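Local atomic coordinates of interferon-inducible protein AIM2 (Mus musculus, PDB entry 4JBM), a protein that senses double-stranded DNA in the cytosol through its HIN domain, the part described here, and triggers assembly of the AIM2 inflammasome. Residues T110-L115 / F163-N168; K117-T122 / G131-T136; E140-G145 / K171-S176. All blocks are in the same frame, centred on the assembly; numbering follows the deposited sequence.

Interaction 1. Residues T110-L115 / F163-N168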
ATOM      1  N   THR A 110      -0.552   6.783   8.243  1.00 75.42           N
ATOM      2  CA  THR A 110      -0.270   5.331   8.272  1.00 80.98           C
ATOM      3  C   THR A 110      -0.561   4.733   6.914  1.00 66.34           C
ATOM      4  O   THR A 110      -1.648   4.913   6.359  1.00 64.77           O
ATOM      5  CB  THR A 110      -1.139   4.522   9.266  1.00 83.53           C
ATOM      6  OG1 THR A 110      -2.509   4.894   9.126  1.00 88.77           O
ATOM      7  CG2 THR A 110      -0.679   4.705  10.692  1.00 81.29           C
ATOM      8  N   ILE A 111       0.415   4.014   6.387  1.00 57.89           N
ATOM      9  CA  ILE A 111       0.243   3.423   5.074  1.00 77.80           C
ATOM     10  C   ILE A 111      -0.669   2.200   5.165  1.00 75.61           C
ATOM     11  O   ILE A 111      -0.552   1.382   6.078  1.00 77.36           O
ATOM     12  CB  ILE A 111       1.592   3.094   4.432  1.00 76.89           C
ATOM     13  CG1 ILE A 111       2.387   4.394   4.273  1.00 89.13           C
ATOM     14  CG2 ILE A 111       1.402   2.389   3.108  1.00 69.36           C
ATOM     15  CD1 ILE A 111       1.558   5.543   3.679  1.00 80.82           C
ATOM     16  N   VAL A 112      -1.605   2.123   4.226  1.00 65.79           N
ATOM     17  CA  VAL A 112      -2.543   1.024   4.158  1.00 63.00           C
ATOM     18  C   VAL A 112      -2.544   0.466   2.744  1.00 67.01           C
ATOM     19  O   VAL A 112      -2.687   1.216   1.772  1.00 52.93           O
ATOM     20  CB  VAL A 112      -3.965   1.478   4.539  1.00 73.10           C
ATOM     21  CG1 VAL A 112      -4.974   0.348   4.309  1.00 72.41           C
ATOM     22  CG2 VAL A 112      -3.993   1.916   5.987  1.00 67.95           C
ATOM     23  N   ASN A 113      -2.327  -0.844   2.641  1.00 56.12           N
ATOM     24  CA  ASN A 113      -2.538  -1.584   1.406  1.00 59.56           C
ATOM     25  C   ASN A 113      -3.550  -2.680   1.732  1.00 59.57           C
ATOM     26  O   ASN A 113      -3.693  -3.048   2.898  1.00 53.84           O
ATOM     27  CB  ASN A 113      -1.241  -2.226   0.913  1.00 65.96           C
ATOM     28  CG  ASN A 113      -0.089  -1.245   0.827  1.00 78.29           C
ATOM     29  OD1 ASN A 113       0.202  -0.699  -0.234  1.00 69.59           O
ATOM     30  ND2 ASN A 113       0.600  -1.047   1.942  1.00 82.75           N
ATOM     31  N   GLY A 114      -4.236  -3.213   0.726  1.00 43.80           N
ATOM     32  CA  GLY A 114      -5.180  -4.285   0.977  1.00 52.49           C
ATOM     33  C   GLY A 114      -6.317  -4.390  -0.017  1.00 59.80           C
ATOM     34  O   GLY A 114      -6.417  -3.607  -0.966  1.00 55.43           O
ATOM     35  N   LEU A 115      -7.196  -5.352   0.242  1.00 61.76           N
ATOM     36  CA  LEU A 115      -8.306  -5.677  -0.642  1.00 53.85           C
ATOM     37  C   LEU A 115      -9.591  -5.497   0.135  1.00 52.95           C
ATOM     38  O   LEU A 115      -9.777  -6.112   1.178  1.00 54.19           O
ATOM     39  CB  LEU A 115      -8.189  -7.135  -1.122  1.00 45.40           C
ATOM     40  CG  LEU A 115      -9.274  -7.585  -2.102  1.00 56.46           C
ATOM     41  CD1 LEU A 115      -9.158  -6.845  -3.451  1.00 47.39           C
ATOM     42  CD2 LEU A 115      -9.245  -9.104  -2.292  1.00 48.16           C
ATOM     43  N   PHE A 163      -2.512   3.812   0.463  1.00 62.20           N
ATOM     44  CA  PHE A 163      -3.470   4.816   0.868  1.00 67.08           C
ATOM     45  C   PHE A 163      -3.072   5.182   2.281  1.00 66.60           C
ATOM     46  O   PHE A 163      -2.247   4.487   2.881  1.00 58.87           O
ATOM     47  CB  PHE A 163      -4.899   4.270   0.807  1.00 53.57           C
ATOM     48  CG  PHE A 163      -5.539   4.421  -0.542  1.00 65.40           C
ATOM     49  CD1 PHE A 163      -4.928   3.906  -1.683  1.00 66.66           C
ATOM     50  CD2 PHE A 163      -6.723   5.125  -0.682  1.00 46.61           C
ATOM     51  CE1 PHE A 163      -5.514   4.061  -2.934  1.00 59.28           C
ATOM     52  CE2 PHE A 163      -7.313   5.283  -1.927  1.00 47.50           C
ATOM     53  CZ  PHE A 163      -6.702   4.755  -3.056  1.00 56.44           C
ATOM     54  N   GLU A 164      -3.658   6.242   2.833  1.00 52.22           N
ATOM     55  CA  GLU A 164      -3.286   6.624   4.189  1.00 55.68           C
ATOM     56  C   GLU A 164      -4.527   6.699   5.052  1.00 52.73           C
ATOM     57  O   GLU A 164      -5.591   7.033   4.562  1.00 64.54           O
ATOM     58  CB  GLU A 164      -2.527   7.963   4.194  1.00 83.92           C
ATOM     59  CG  GLU A 164      -1.284   7.991   3.308  1.00 95.35           C
ATOM     60  CD  GLU A 164      -1.548   8.570   1.929  1.00111.30           C
ATOM     61  OE1 GLU A 164      -2.624   9.174   1.733  1.00115.35           O
ATOM     62  OE2 GLU A 164      -0.676   8.426   1.045  1.00114.15           O
ATOM     63  N   VAL A 165      -4.405   6.369   6.332  1.00 66.40           N
ATOM     64  CA  VAL A 165      -5.495   6.658   7.251  1.00 82.31           C
ATOM     65  C   VAL A 165      -5.561   8.177   7.356  1.00 97.33           C
ATOM     66  O   VAL A 165      -4.533   8.852   7.388  1.00 91.80           O
ATOM     67  CB  VAL A 165      -5.282   6.009   8.637  1.00 90.00           C
ATOM     68  CG1 VAL A 165      -6.169   6.635   9.699  1.00100.36           C
ATOM     69  CG2 VAL A 165      -5.507   4.508   8.559  1.00 83.56           C
ATOM     70  N   SER A 166      -6.772   8.720   7.367  1.00105.31           N
ATOM     71  CA  SER A 166      -6.953  10.165   7.318  1.00102.92           C
ATOM     72  C   SER A 166      -8.041  10.577   8.288  1.00104.81           C
ATOM     73  O   SER A 166      -9.011   9.856   8.484  1.00 94.02           O
ATOM     74  CB  SER A 166      -7.323  10.610   5.894  1.00 89.99           C
ATOM     75  OG  SER A 166      -7.730  11.963   5.871  1.00 95.83           O
ATOM     76  N   LYS A 167      -7.893  11.756   8.878  1.00115.40           N
ATOM     77  CA  LYS A 167      -8.972  12.318   9.670  1.00121.75           C
ATOM     78  C   LYS A 167      -9.695  13.363   8.837  1.00120.66           C
ATOM     79  O   LYS A 167      -9.073  14.165   8.141  1.00125.24           O
ATOM     80  CB  LYS A 167      -8.460  12.910  10.995  1.00126.15           C
ATOM     81  CG  LYS A 167      -9.559  13.472  11.900  1.00131.84           C
ATOM     82  CD  LYS A 167      -9.003  14.017  13.214  1.00132.57           C
ATOM     83  CE  LYS A 167      -8.268  15.335  13.022  1.00131.65           C
ATOM     84  NZ  LYS A 167      -9.166  16.432  12.546  1.00131.44           N
ATOM     85  N   ASN A 168     -11.006  13.372   8.910  1.00116.11           N
ATOM     86  CA  ASN A 168     -11.780  14.425   8.306  1.00114.56           C
ATOM     87  C   ASN A 168     -12.781  14.861   9.336  1.00118.68           C
ATOM     88  O   ASN A 168     -13.910  14.394   9.343  1.00115.28           O
ATOM     89  CB  ASN A 168     -12.478  13.938   7.055  1.00114.77           C
ATOM     90  CG  ASN A 168     -13.080  15.064   6.263  1.00121.23           C
ATOM     91  OD1 ASN A 168     -13.300  16.159   6.788  1.00121.77           O
ATOM     92  ND2 ASN A 168     -13.349  14.805   4.988  1.00121.96           N
TER
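F163 and V112 meet through their flat peptide groups rather than through the phenyl ring, which leads off toward S176. The F163 N-H reaches V112 O at 2.9 Å within the plane of that carbonyl. In return, V112 N bonds to F163 O at 2.8 Å, this time standing 29° out of the carbonyl plane. Two residues along each strand, V165 N lies in the plane of the T110 carbonyl and bonds to its oxygen at 3.1 Å. The same oxygen, T110 O, also takes a C-H...O contact from E164 CA at 3.2 Å.

The side chains add a few close touches. T110 OG1 sits between its own backbone N and carbonyl carbon (chi1 47°), and from there it presses on V165 CB at 3.0 Å and lies almost as near to V165 CG2; its hydrogen bond goes to P107 O. V165 CG2 also meets V112 CG2 at 4.0 Å, and both valines rest on L174 of strand 171-175. On the face opposite V112 and F163, I111 and E164 run side by side, the methyl CD1 of I111 lying 3.8 Å from E164 CG, while I111 also packs on F39 of the first β-sheet.

Strand 163-168, which with 157-160 corresponds to the fourth strand of the OB fold, pairs here with the first, 111-123. The pairing is antiparallel and short. Three main-chain bonds fix its register and satisfy buried peptide groups, so that polar cohesion comes from the backbone, and the apolar branches and aliphatic stems mainly fill the two faces.

Interaction 2. Residues K117-T122 / G131-T136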
ATOM      1  N   LYS A 117     -13.957  -5.050   0.296  1.00 45.33           N
ATOM      2  CA  LYS A 117     -15.304  -5.142  -0.245  1.00 52.23           C
ATOM      3  C   LYS A 117     -15.955  -3.774  -0.123  1.00 61.74           C
ATOM      4  O   LYS A 117     -15.891  -3.135   0.937  1.00 67.95           O
ATOM      5  CB  LYS A 117     -16.155  -6.158   0.526  1.00 54.12           C
ATOM      6  CG  LYS A 117     -15.737  -7.619   0.411  1.00 51.34           C
ATOM      7  CD  LYS A 117     -16.639  -8.486   1.270  1.00 53.86           C
ATOM      8  CE  LYS A 117     -16.397  -8.226   2.755  1.00 51.71           C
ATOM      9  NZ  LYS A 117     -15.011  -8.569   3.212  1.00 57.08           N
ATOM     10  N   VAL A 118     -16.574  -3.330  -1.209  1.00 55.96           N
ATOM     11  CA  VAL A 118     -17.322  -2.085  -1.214  1.00 56.44           C
ATOM     12  C   VAL A 118     -18.833  -2.299  -1.312  1.00 58.86           C
ATOM     13  O   VAL A 118     -19.318  -3.025  -2.185  1.00 62.59           O
ATOM     14  CB  VAL A 118     -16.831  -1.130  -2.327  1.00 64.20           C
ATOM     15  CG1 VAL A 118     -16.527  -1.896  -3.589  1.00 65.07           C
ATOM     16  CG2 VAL A 118     -17.848  -0.015  -2.579  1.00 58.99           C
ATOM     17  N   GLN A 119     -19.563  -1.655  -0.402  1.00 60.64           N
ATOM     18  CA  GLN A 119     -21.021  -1.656  -0.402  1.00 75.72           C
ATOM     19  C   GLN A 119     -21.637  -0.434  -1.118  1.00 85.91           C
ATOM     20  O   GLN A 119     -22.624  -0.580  -1.832  1.00 95.57           O
ATOM     21  CB  GLN A 119     -21.552  -1.736   1.035  1.00 72.15           C
ATOM     22  CG  GLN A 119     -20.897  -0.744   1.987  1.00 83.20           C
ATOM     23  CD  GLN A 119     -21.374  -0.884   3.417  1.00 94.08           C
ATOM     24  OE1 GLN A 119     -22.088  -1.826   3.758  1.00 97.01           O
ATOM     25  NE2 GLN A 119     -20.970   0.051   4.268  1.00104.99           N
ATOM     26  N   LYS A 120     -21.068   0.761  -0.933  1.00 79.22           N
ATOM     27  CA  LYS A 120     -21.598   1.958  -1.614  1.00 78.67           C
ATOM     28  C   LYS A 120     -20.557   2.900  -2.243  1.00 74.98           C
ATOM     29  O   LYS A 120     -19.421   2.999  -1.779  1.00 75.95           O
ATOM     30  CB  LYS A 120     -22.565   2.741  -0.714  1.00 78.97           C
ATOM     31  CG  LYS A 120     -21.955   3.391   0.514  1.00 81.12           C
ATOM     32  CD  LYS A 120     -23.045   4.099   1.329  1.00 84.31           C
ATOM     33  CE  LYS A 120     -22.452   4.978   2.429  1.00 86.20           C
ATOM     34  NZ  LYS A 120     -23.499   5.682   3.226  1.00 85.68           N
ATOM     35  N   ILE A 121     -20.971   3.574  -3.314  1.00 79.92           N
ATOM     36  CA  ILE A 121     -20.117   4.469  -4.100  1.00 77.35           C
ATOM     37  C   ILE A 121     -20.735   5.860  -4.270  1.00 86.27           C
ATOM     38  O   ILE A 121     -21.672   6.025  -5.047  1.00 86.94           O
ATOM     39  CB  ILE A 121     -19.868   3.907  -5.523  1.00 66.63           C
ATOM     40  CG1 ILE A 121     -19.251   2.508  -5.473  1.00 71.48           C
ATOM     41  CG2 ILE A 121     -18.989   4.852  -6.335  1.00 59.86           C
ATOM     42  CD1 ILE A 121     -20.262   1.386  -5.533  1.00 84.01           C
ATOM     43  N   THR A 122     -20.238   6.853  -3.535  1.00 85.35           N
ATOM     44  CA  THR A 122     -20.736   8.220  -3.696  1.00 87.57           C
ATOM     45  C   THR A 122     -19.872   8.942  -4.736  1.00 86.74           C
ATOM     46  O   THR A 122     -18.725   9.298  -4.465  1.00 86.46           O
ATOM     47  CB  THR A 122     -20.727   9.005  -2.367  1.00 83.87           C
ATOM     48  OG1 THR A 122     -21.443   8.270  -1.368  1.00 69.30           O
ATOM     49  CG2 THR A 122     -21.373  10.378  -2.551  1.00 72.77           C
ATOM     50  N   GLY A 131     -17.815   3.341   0.213  1.00 53.32           N
ATOM     51  CA  GLY A 131     -18.183   2.734   1.474  1.00 64.39           C
ATOM     52  C   GLY A 131     -17.632   1.325   1.429  1.00 74.77           C
ATOM     53  O   GLY A 131     -18.025   0.530   0.586  1.00 64.99           O
ATOM     54  N   ILE A 132     -16.694   1.022   2.315  1.00 69.34           N
ATOM     55  CA  ILE A 132     -16.125  -0.306   2.377  1.00 60.44           C
ATOM     56  C   ILE A 132     -16.522  -0.958   3.686  1.00 75.10           C
ATOM     57  O   ILE A 132     -16.843  -0.259   4.662  1.00 79.58           O
ATOM     58  CB  ILE A 132     -14.584  -0.304   2.244  1.00 53.69           C
ATOM     59  CG1 ILE A 132     -13.932   0.385   3.443  1.00 56.68           C
ATOM     60  CG2 ILE A 132     -14.153   0.342   0.946  1.00 61.38           C
ATOM     61  CD1 ILE A 132     -12.401   0.210   3.503  1.00 59.71           C
ATOM     62  N   HIS A 133     -16.510  -2.291   3.703  1.00 60.69           N
ATOM     63  CA  HIS A 133     -16.958  -3.017   4.889  1.00 57.63           C
ATOM     64  C   HIS A 133     -16.300  -4.376   5.102  1.00 59.52           C
ATOM     65  O   HIS A 133     -15.905  -5.062   4.149  1.00 53.98           O
ATOM     66  CB  HIS A 133     -18.483  -3.192   4.859  1.00 59.34           C
ATOM     67  CG  HIS A 133     -18.957  -4.205   3.864  1.00 67.44           C
ATOM     68  ND1 HIS A 133     -19.060  -3.931   2.520  1.00 73.54           N
ATOM     69  CD2 HIS A 133     -19.344  -5.495   4.019  1.00 67.44           C
ATOM     70  CE1 HIS A 133     -19.498  -5.004   1.885  1.00 66.77           C
ATOM     71  NE2 HIS A 133     -19.673  -5.967   2.769  1.00 66.97           N
ATOM     72  N   ASP A 134     -16.182  -4.739   6.376  1.00 60.24           N
ATOM     73  CA  ASP A 134     -15.868  -6.100   6.784  1.00 57.00           C
ATOM     74  C   ASP A 134     -16.706  -6.406   8.023  1.00 72.45           C
ATOM     75  O   ASP A 134     -17.638  -5.663   8.328  1.00 73.66           O
ATOM     76  CB  ASP A 134     -14.358  -6.304   6.993  1.00 53.92           C
ATOM     77  CG  ASP A 134     -13.773  -5.421   8.100  1.00 62.64           C
ATOM     78  OD1 ASP A 134     -14.504  -5.039   9.034  1.00 65.24           O
ATOM     79  OD2 ASP A 134     -12.568  -5.097   8.027  1.00 55.37           O
ATOM     80  N   LYS A 135     -16.394  -7.483   8.734  1.00 76.18           N
ATOM     81  CA  LYS A 135     -17.189  -7.848   9.904  1.00 73.37           C
ATOM     82  C   LYS A 135     -16.947  -6.964  11.135  1.00 73.62           C
ATOM     83  O   LYS A 135     -17.671  -7.067  12.122  1.00 72.04           O
ATOM     84  CB  LYS A 135     -16.994  -9.333  10.238  1.00 76.05           C
ATOM     85  CG  LYS A 135     -17.639 -10.265   9.221  1.00 79.35           C
ATOM     86  CD  LYS A 135     -17.573 -11.725   9.630  1.00 81.27           C
ATOM     87  CE  LYS A 135     -18.838 -12.451   9.207  1.00 85.06           C
ATOM     88  NZ  LYS A 135     -19.218 -12.128   7.803  1.00 86.51           N
ATOM     89  N   THR A 136     -15.950  -6.084  11.063  1.00 69.89           N
ATOM     90  CA  THR A 136     -15.547  -5.289  12.223  1.00 79.86           C
ATOM     91  C   THR A 136     -16.094  -3.856  12.196  1.00 87.71           C
ATOM     92  O   THR A 136     -15.936  -3.105  13.164  1.00 83.08           O
ATOM     93  CB  THR A 136     -14.016  -5.188  12.338  1.00 78.94           C
ATOM     94  OG1 THR A 136     -13.480  -4.602  11.146  1.00 71.85           O
ATOM     95  CG2 THR A 136     -13.391  -6.572  12.593  1.00 80.84           C
TER
HETATM   96  O   HOH W   1     -13.602  -6.139   2.990  1.00 57.63           O
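K117 lays its CB over the imidazole of H133, an off-centre CH-pi contact 4.2 Å from the ring centroid. The bend at chi3 (-69°) brings CE of K117 to 3.5 Å from H133 O. A water bridges the two residues, accepting from K117 N and K117 NZ and donating to H133 O. Q119 crosses the ring obliquely, its CB 3.6 Å from H133 ND1 and its amide plane 26° from that of the imidazole. H133 ND1 is buried by these neighbours and has no polar partner in the model.

The backbone forms a classic β-bulge: Q119 N bonds to G131 O at 2.8 Å, K120 N reaches the same oxygen only weakly, and G131 N returns to K120 O. With no side chain on G131, K120 CG can lie 3.9 Å from G131 CA. V118 and I132 point to the other face.

This is the hairpin of strands 111-123 and 127-134. I132 continues the sheet to M139 of strand 137-144, V118 borders the loop around G155, and D134 OD2 accepts from I100 N and T136 OG1 from S101 N, at helix 100-103.

Interaction 3. Residues E140-G145 / K171-S176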
ATOM      1  N   GLU A 140     -14.852   4.602   5.047  1.00 70.10           N
ATOM      2  CA  GLU A 140     -14.935   5.278   3.763  1.00 62.73           C
ATOM      3  C   GLU A 140     -13.552   5.434   3.137  1.00 52.84           C
ATOM      4  O   GLU A 140     -12.558   5.647   3.830  1.00 52.24           O
ATOM      5  CB  GLU A 140     -15.663   6.609   3.922  1.00 78.68           C
ATOM      6  CG  GLU A 140     -17.076   6.439   4.468  1.00 80.33           C
ATOM      7  CD  GLU A 140     -17.902   7.710   4.380  1.00 88.25           C
ATOM      8  OE1 GLU A 140     -17.426   8.765   4.850  1.00 80.77           O
ATOM      9  OE2 GLU A 140     -19.030   7.653   3.844  1.00 87.54           O
ATOM     10  N   VAL A 141     -13.487   5.285   1.822  1.00 49.74           N
ATOM     11  CA  VAL A 141     -12.215   5.370   1.135  1.00 57.79           C
ATOM     12  C   VAL A 141     -12.328   6.479   0.138  1.00 73.15           C
ATOM     13  O   VAL A 141     -13.124   6.406  -0.795  1.00 69.98           O
ATOM     14  CB  VAL A 141     -11.862   4.062   0.412  1.00 61.10           C
ATOM     15  CG1 VAL A 141     -10.617   4.251  -0.447  1.00 47.07           C
ATOM     16  CG2 VAL A 141     -11.643   2.971   1.421  1.00 52.79           C
ATOM     17  N   LEU A 142     -11.532   7.517   0.360  1.00 69.02           N
ATOM     18  CA  LEU A 142     -11.620   8.735  -0.421  1.00 65.00           C
ATOM     19  C   LEU A 142     -10.597   8.735  -1.543  1.00 58.54           C
ATOM     20  O   LEU A 142      -9.399   8.801  -1.296  1.00 65.92           O
ATOM     21  CB  LEU A 142     -11.409   9.931   0.508  1.00 74.31           C
ATOM     22  CG  LEU A 142     -11.336  11.366  -0.017  1.00 74.03           C
ATOM     23  CD1 LEU A 142     -12.598  11.731  -0.771  1.00 64.52           C
ATOM     24  CD2 LEU A 142     -11.135  12.290   1.171  1.00 67.29           C
ATOM     25  N   VAL A 143     -11.074   8.661  -2.777  1.00 62.42           N
ATOM     26  CA  VAL A 143     -10.177   8.704  -3.919  1.00 60.27           C
ATOM     27  C   VAL A 143     -10.400  10.053  -4.611  1.00 75.79           C
ATOM     28  O   VAL A 143     -11.473  10.310  -5.155  1.00 87.39           O
ATOM     29  CB  VAL A 143     -10.447   7.546  -4.894  1.00 68.27           C
ATOM     30  CG1 VAL A 143      -9.711   7.765  -6.211  1.00 61.00           C
ATOM     31  CG2 VAL A 143     -10.054   6.215  -4.259  1.00 75.49           C
ATOM     32  N   LEU A 144      -9.440  10.957  -4.531  1.00 81.31           N
ATOM     33  CA  LEU A 144      -9.578  12.248  -5.196  1.00 87.80           C
ATOM     34  C   LEU A 144      -9.373  12.205  -6.697  1.00 97.43           C
ATOM     35  O   LEU A 144      -8.572  11.447  -7.203  1.00 96.96           O
ATOM     36  CB  LEU A 144      -8.689  13.292  -4.547  1.00 68.64           C
ATOM     37  CG  LEU A 144      -9.079  13.508  -3.093  1.00 82.99           C
ATOM     38  CD1 LEU A 144      -8.283  14.605  -2.432  1.00 91.27           C
ATOM     39  CD2 LEU A 144     -10.551  13.815  -2.957  1.00 97.47           C
ATOM     40  N   GLY A 145     -10.092  13.067  -7.396  1.00107.59           N
ATOM     41  CA  GLY A 145      -9.903  13.270  -8.819  1.00125.87           C
ATOM     42  C   GLY A 145      -9.984  12.216  -9.907  1.00140.07           C
ATOM     43  O   GLY A 145      -9.007  12.012 -10.612  1.00147.62           O
ATOM     44  N   LYS A 171     -15.064  11.887  11.180  1.00140.00           N
ATOM     45  CA  LYS A 171     -14.767  10.505  10.818  1.00137.46           C
ATOM     46  C   LYS A 171     -13.353  10.249  10.300  1.00129.44           C
ATOM     47  O   LYS A 171     -12.689  11.141   9.768  1.00125.86           O
ATOM     48  CB  LYS A 171     -15.815   9.967   9.839  1.00136.03           C
ATOM     49  CG  LYS A 171     -17.184   9.830  10.491  1.00132.03           C
ATOM     50  CD  LYS A 171     -17.027   9.264  11.899  1.00123.10           C
ATOM     51  CE  LYS A 171     -18.341   8.804  12.494  1.00119.26           C
ATOM     52  NZ  LYS A 171     -18.166   8.420  13.921  1.00116.33           N
ATOM     53  N   ILE A 172     -12.914   9.007  10.471  1.00122.87           N
ATOM     54  CA  ILE A 172     -11.601   8.570  10.020  1.00107.86           C
ATOM     55  C   ILE A 172     -11.798   7.711   8.780  1.00 90.33           C
ATOM     56  O   ILE A 172     -12.549   6.736   8.803  1.00 69.76           O
ATOM     57  CB  ILE A 172     -10.866   7.763  11.103  1.00104.04           C
ATOM     58  CG1 ILE A 172     -11.206   8.304  12.493  1.00100.51           C
ATOM     59  CG2 ILE A 172      -9.368   7.782  10.860  1.00103.09           C
ATOM     60  CD1 ILE A 172     -10.589   7.522  13.625  1.00 94.05           C
ATOM     61  N   GLN A 173     -11.130   8.078   7.693  1.00 87.78           N
ATOM     62  CA  GLN A 173     -11.337   7.427   6.411  1.00 82.47           C
ATOM     63  C   GLN A 173     -10.010   6.927   5.880  1.00 78.26           C
ATOM     64  O   GLN A 173      -8.985   7.037   6.546  1.00 63.17           O
ATOM     65  CB  GLN A 173     -11.914   8.423   5.399  1.00 79.05           C
ATOM     66  CG  GLN A 173     -13.090   9.255   5.898  1.00 88.80           C
ATOM     67  CD  GLN A 173     -13.582  10.256   4.861  1.00 87.13           C
ATOM     68  OE1 GLN A 173     -12.791  10.860   4.135  1.00 80.31           O
ATOM     69  NE2 GLN A 173     -14.898  10.413   4.773  1.00 82.20           N
ATOM     70  N   LEU A 174     -10.032   6.393   4.669  1.00 75.63           N
ATOM     71  CA  LEU A 174      -8.804   6.047   3.976  1.00 70.02           C
ATOM     72  C   LEU A 174      -8.730   6.988   2.793  1.00 53.67           C
ATOM     73  O   LEU A 174      -9.694   7.146   2.046  1.00 70.29           O
ATOM     74  CB  LEU A 174      -8.798   4.575   3.534  1.00 53.75           C
ATOM     75  CG  LEU A 174      -8.850   3.571   4.682  1.00 67.19           C
ATOM     76  CD1 LEU A 174      -8.894   2.139   4.170  1.00 75.12           C
ATOM     77  CD2 LEU A 174      -7.646   3.767   5.580  1.00 70.08           C
ATOM     78  N   LYS A 175      -7.576   7.616   2.631  1.00 62.01           N
ATOM     79  CA  LYS A 175      -7.407   8.658   1.633  1.00 79.83           C
ATOM     80  C   LYS A 175      -6.357   8.255   0.619  1.00 57.76           C
ATOM     81  O   LYS A 175      -5.310   7.739   0.982  1.00 63.32           O
ATOM     82  CB  LYS A 175      -7.011   9.977   2.325  1.00 89.43           C
ATOM     83  CG  LYS A 175      -6.824  11.177   1.397  1.00101.60           C
ATOM     84  CD  LYS A 175      -6.799  12.503   2.172  1.00101.72           C
ATOM     85  CE  LYS A 175      -6.056  13.594   1.403  1.00102.20           C
ATOM     86  NZ  LYS A 175      -6.085  14.916   2.101  1.00 97.54           N
ATOM     87  N   SER A 176      -6.672   8.458  -0.654  1.00 52.26           N
ATOM     88  CA  SER A 176      -5.693   8.343  -1.720  1.00 63.22           C
ATOM     89  C   SER A 176      -4.723   9.511  -1.640  1.00 78.16           C
ATOM     90  O   SER A 176      -5.119  10.637  -1.327  1.00 76.96           O
ATOM     91  CB  SER A 176      -6.373   8.373  -3.083  1.00 66.59           C
ATOM     92  OG  SER A 176      -7.100   9.578  -3.257  1.00 77.92           O
TER
HETATM   93  O   HOH W   2     -15.168   6.475   7.530  1.00 78.44           O
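L142 O is gripped twice by S176: the backbone N arrives nearly along the C=O axis at 2.8 Å, and the hydroxyl OG donates in the carbonyl plane, on a lone pair, at 3.1 Å. The same OG accepts from L144 N at 3.0 Å. A chi1 of 59° sets OG between the backbone N and carbonyl carbon of S176, from where it can link L142 O and L144 N, which flank V143. Further back, L174 alternates in the parallel ladder, its N giving a 2.8 Å bond to E140 O and its O receiving L142 N.

At the other end Q173, its chain extended beyond CG, sets NE2 in a weak bond to E140 OE1, the amide and carboxylate planes standing 65° apart, while Q173 OE1 lies 3.7 Å from L142 CD2. A water joins I172 O to E140 N, weakly on the E140 side. On the face carrying V141 and L174, V141 CG2 packs on L174 CB at 3.9 Å, and both residues touch L160 of strand 157-160.

Strand 137-144 also pairs with strand 127-134, and strand 171-175 with strand 163-168. The parallel pairing between them is that of the third and fifth strands of an OB fold, the seam that helps close its β-barrel.

How the interactions relate
The three interactions are strand pairings of one OB barrel, the second in this HIN domain. Interactions 1 and 2 share strand 111-123, their centres 14 Å apart, and interaction 2 is nested in the chain loop that interaction 1 closes. Interactions 1 and 3, about 8 Å apart between centres, are joined by probable hydrogen bonds from K175 N to E164 O (2.8 Å) and from Q173 N to S166 O. Interactions 2 and 3 meet in the barrel interior, where I132 CD1 lies 3.5 Å from V141 CG2. The nearest atoms of segments 110-115/163-168 and 117-122/131-136 come within about 4 Å of the bound DNA, where L115, beyond the pairing itself, and K135 each pack on a phosphate; those of interaction 3 stay about 12 Å away.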